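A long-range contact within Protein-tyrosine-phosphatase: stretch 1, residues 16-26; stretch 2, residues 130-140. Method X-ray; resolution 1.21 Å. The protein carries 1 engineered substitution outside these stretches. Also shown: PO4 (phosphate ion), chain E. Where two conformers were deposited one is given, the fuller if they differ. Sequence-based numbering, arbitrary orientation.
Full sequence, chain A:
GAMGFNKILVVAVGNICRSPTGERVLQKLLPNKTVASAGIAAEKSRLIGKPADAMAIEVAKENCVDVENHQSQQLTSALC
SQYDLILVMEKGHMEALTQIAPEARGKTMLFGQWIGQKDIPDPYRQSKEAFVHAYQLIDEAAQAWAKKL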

# COMPACT_ATOMS: atom_id res chain seq x y z
N ILE A 16 -3.00 1.60 -7.59
CA ILE A 16 -4.30 1.09 -8.03
C ILE A 16 -4.57 -0.34 -7.60
O ILE A 16 -5.74 -0.76 -7.61
CB ILE A 16 -4.49 1.24 -9.56
CG1 ILE A 16 -3.36 0.55 -10.32
CG2 ILE A 16 -4.61 2.71 -9.94
CD1 ILE A 16 -3.64 0.36 -11.80
N CYS A 17 -3.56 -1.14 -7.23
CA CYS A 17 -3.78 -2.53 -6.87
C CYS A 17 -3.37 -2.83 -5.43
O CYS A 17 -4.22 -2.87 -4.53
CB CYS A 17 -3.04 -3.46 -7.84
SG CYS A 17 -3.71 -3.44 -9.53
N ARG A 18 -2.07 -3.04 -5.19
CA ARG A 18 -1.61 -3.48 -3.87
C ARG A 18 -1.76 -2.37 -2.83
O ARG A 18 -2.23 -2.62 -1.71
CB ARG A 18 -0.15 -3.91 -3.93
CG ARG A 18 0.13 -5.12 -4.78
CD ARG A 18 1.60 -5.20 -5.10
NE ARG A 18 2.01 -4.08 -5.94
CZ ARG A 18 3.26 -3.86 -6.34
NH1 ARG A 18 4.23 -4.69 -5.98
NH2 ARG A 18 3.53 -2.81 -7.10
N SER A 19 -1.32 -1.16 -3.16
CA SER A 19 -1.24 -0.14 -2.12
C SER A 19 -2.62 0.33 -1.66
O SER A 19 -2.81 0.52 -0.46
CB SER A 19 -0.30 1.01 -2.51
OG SER A 19 -0.60 1.56 -3.77
N PRO A 20 -3.62 0.50 -2.55
CA PRO A 20 -4.97 0.78 -2.02
C PRO A 20 -5.54 -0.39 -1.22
O PRO A 20 -6.23 -0.17 -0.22
CB PRO A 20 -5.80 1.09 -3.27
CG PRO A 20 -5.05 0.50 -4.39
CD PRO A 20 -3.60 0.60 -4.02
N THR A 21 -5.27 -1.62 -1.65
CA THR A 21 -5.73 -2.78 -0.89
C THR A 21 -5.10 -2.79 0.50
O THR A 21 -5.80 -2.93 1.51
CB THR A 21 -5.41 -4.07 -1.65
OG1 THR A 21 -6.09 -4.07 -2.91
CG2 THR A 21 -5.85 -5.29 -0.85
N GLY A 22 -3.78 -2.63 0.57
CA GLY A 22 -3.11 -2.59 1.86
C GLY A 22 -3.60 -1.45 2.73
O GLY A 22 -3.75 -1.60 3.95
N GLU A 23 -3.83 -0.28 2.13
CA GLU A 23 -4.40 0.84 2.87
C GLU A 23 -5.69 0.44 3.58
O GLU A 23 -5.85 0.66 4.78
CB GLU A 23 -4.68 2.01 1.92
CG GLU A 23 -5.45 3.18 2.56
CD GLU A 23 -6.06 4.12 1.54
OE1 GLU A 23 -5.41 4.40 0.51
OE2 GLU A 23 -7.20 4.59 1.78
N ARG A 24 -6.63 -0.15 2.83
CA ARG A 24 -7.96 -0.40 3.38
C ARG A 24 -7.97 -1.61 4.31
O ARG A 24 -8.69 -1.61 5.31
CB ARG A 24 -8.97 -0.56 2.25
CG ARG A 24 -9.08 0.67 1.34
CD ARG A 24 -9.59 1.90 2.08
NE ARG A 24 -9.68 3.07 1.20
CZ ARG A 24 -10.71 3.34 0.41
NH1 ARG A 24 -11.77 2.54 0.37
NH2 ARG A 24 -10.68 4.42 -0.36
N VAL A 25 -7.17 -2.64 4.01
CA VAL A 25 -7.04 -3.76 4.93
C VAL A 25 -6.48 -3.28 6.26
O VAL A 25 -7.02 -3.60 7.33
CB VAL A 25 -6.19 -4.88 4.31
CG1 VAL A 25 -5.88 -5.96 5.35
CG2 VAL A 25 -6.89 -5.49 3.11
N LEU A 26 -5.40 -2.50 6.21
CA LEU A 26 -4.79 -2.01 7.44
C LEU A 26 -5.73 -1.04 8.17
O LEU A 26 -5.81 -1.06 9.40
CB LEU A 26 -3.46 -1.34 7.12
CG LEU A 26 -2.48 -1.13 8.28
CD1 LEU A 26 -2.07 -2.46 8.89
CD2 LEU A 26 -1.26 -0.37 7.80
N ALA A 130 -4.10 -13.88 -9.49
CA ALA A 130 -3.01 -13.03 -9.01
C ALA A 130 -3.50 -12.04 -7.97
O ALA A 130 -2.77 -11.73 -7.01
CB ALA A 130 -2.37 -12.30 -10.19
N PHE A 131 -4.72 -11.54 -8.13
CA PHE A 131 -5.28 -10.63 -7.13
C PHE A 131 -5.59 -11.35 -5.83
O PHE A 131 -5.44 -10.78 -4.74
CB PHE A 131 -6.52 -9.93 -7.70
CG PHE A 131 -6.19 -8.86 -8.71
CD1 PHE A 131 -6.07 -7.54 -8.31
CD2 PHE A 131 -6.00 -9.17 -10.04
CE1 PHE A 131 -5.76 -6.56 -9.22
CE2 PHE A 131 -5.70 -8.19 -10.96
CZ PHE A 131 -5.58 -6.88 -10.55
N VAL A 132 -6.03 -12.61 -5.92
CA VAL A 132 -6.26 -13.40 -4.71
C VAL A 132 -4.94 -13.64 -3.97
O VAL A 132 -4.88 -13.55 -2.74
CB VAL A 132 -6.97 -14.72 -5.06
CG1 VAL A 132 -7.04 -15.64 -3.85
CG2 VAL A 132 -8.37 -14.43 -5.59
N HIS A 133 -3.88 -13.94 -4.71
CA HIS A 133 -2.57 -14.14 -4.09
C HIS A 133 -2.08 -12.86 -3.42
O HIS A 133 -1.60 -12.89 -2.29
CB HIS A 133 -1.57 -14.61 -5.15
CG HIS A 133 -0.16 -14.73 -4.64
ND1 HIS A 133 0.21 -15.68 -3.71
CD2 HIS A 133 0.96 -14.03 -4.94
CE1 HIS A 133 1.50 -15.55 -3.46
NE2 HIS A 133 1.98 -14.56 -4.19
N ALA A 134 -2.20 -11.73 -4.12
CA ALA A 134 -1.78 -10.46 -3.54
C ALA A 134 -2.59 -10.15 -2.28
O ALA A 134 -2.02 -9.74 -1.26
CB ALA A 134 -1.93 -9.34 -4.56
N TYR A 135 -3.91 -10.35 -2.34
CA TYR A 135 -4.73 -10.07 -1.16
C TYR A 135 -4.32 -10.95 0.01
O TYR A 135 -4.25 -10.48 1.15
CB TYR A 135 -6.22 -10.25 -1.47
CG TYR A 135 -7.06 -9.76 -0.32
CD1 TYR A 135 -7.53 -8.45 -0.29
CD2 TYR A 135 -7.35 -10.58 0.76
CE1 TYR A 135 -8.27 -7.98 0.76
CE2 TYR A 135 -8.09 -10.11 1.83
CZ TYR A 135 -8.55 -8.81 1.83
OH TYR A 135 -9.29 -8.33 2.88
N GLN A 136 -4.05 -12.23 -0.25
CA GLN A 136 -3.65 -13.14 0.82
C GLN A 136 -2.40 -12.63 1.53
O GLN A 136 -2.36 -12.56 2.77
CB GLN A 136 -3.41 -14.54 0.25
CG GLN A 136 -3.02 -15.57 1.30
CD GLN A 136 -4.15 -15.87 2.27
OE1 GLN A 136 -5.32 -15.81 1.90
NE2 GLN A 136 -3.80 -16.19 3.51
N LEU A 137 -1.36 -12.28 0.77
CA LEU A 137 -0.14 -11.78 1.38
C LEU A 137 -0.38 -10.47 2.11
O LEU A 137 0.12 -10.26 3.22
CB LEU A 137 0.95 -11.61 0.32
CG LEU A 137 1.45 -12.89 -0.36
CD1 LEU A 137 2.47 -12.55 -1.44
CD2 LEU A 137 2.05 -13.86 0.65
N ILE A 138 -1.15 -9.56 1.50
CA ILE A 138 -1.45 -8.29 2.14
C ILE A 138 -2.19 -8.52 3.45
O ILE A 138 -1.88 -7.89 4.48
CB ILE A 138 -2.23 -7.38 1.18
CG1 ILE A 138 -1.32 -6.93 0.03
CG2 ILE A 138 -2.81 -6.17 1.91
CD1 ILE A 138 -2.05 -6.24 -1.10
N ASP A 139 -3.16 -9.43 3.44
CA ASP A 139 -3.94 -9.72 4.64
C ASP A 139 -3.04 -10.27 5.75
O ASP A 139 -3.05 -9.77 6.88
CB ASP A 139 -5.04 -10.72 4.28
CG ASP A 139 -6.03 -10.95 5.41
OD1 ASP A 139 -6.06 -10.14 6.36
OD2 ASP A 139 -6.78 -11.94 5.32
N GLU A 140 -2.26 -11.31 5.45
CA GLU A 140 -1.36 -11.87 6.44
C GLU A 140 -0.38 -10.83 6.96
O GLU A 140 -0.14 -10.74 8.17
CB GLU A 140 -0.58 -13.04 5.83
CG GLU A 140 -1.42 -14.25 5.47
CD GLU A 140 -0.59 -15.38 4.89
OE1 GLU A 140 0.61 -15.47 5.23
OE2 GLU A 140 -1.13 -16.17 4.09
P PO4 E . 0.19 -0.85 -6.96
O1 PO4 E . -0.78 -0.44 -8.06
O2 PO4 E . 0.03 -2.34 -6.74
O3 PO4 E . -0.19 -0.09 -5.72
O4 PO4 E . 1.60 -0.53 -7.41

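Two helices, 18-26 and 130-140, run in broadly the same direction: their axes cross at -40° and approach to 9.7 Å. The CA register advances along both chains together, from Cys17 and Phe131 at 8.2 Å between CA atoms to Val25 and Asp139 at 6.7 Å. It is tightest where the CA atoms of Gly22 and Ile138 lie 5.9 Å apart.

That minimum marks the principal hollow. Gly22 has no side chain, and Ile138 CG2 rests on its bare backbone, 3.6 Å from Gly22 CA. The other branch of Ile138 (chi1 m, chi2 t) extends toward the beginning of the first helix, placing CD1 3.7 Å from Arg18 O and 3.9 Å from Thr21 CG2. Ile138 thus spans one turn of its neighbor, and with 87 Å² covered it is the most deeply engaged residue of the contact.

The complementary bump is Val25, with 66 Å² covered. Its CG2 lies 3.7 Å from Tyr135 CE1 and 4.3 Å from Ile138 CG2, while CG1 sits 4.3 Å from Asp139 CA. One turn earlier, Thr21 CG2 approaches Tyr135 CD1 at 3.6 Å, so methyls from successive turns meet neighboring atoms of one ring, both obliquely. With chi1 in m, Thr21 turns its methyl to the ring while OG1 donates to Cys17 O at 2.7 Å.

At the N-cap, Cys17 SG stands 3.7 Å from Phe131 CE1 and 4.9 Å from the ring centroid, 72° off the normal, an oblique sulfur-aromatic contact.

No hydrogen bond crosses the interface; the 379 Å² buried reflects van der Waals fit. The polar end of Arg18 bonds away from the contact: its CB comes 4.1 Å from Ile138 CD1, but the guanidinium leads to the phosphate, with Arg18 NE donating to PO4 O2 at 2.8 Å.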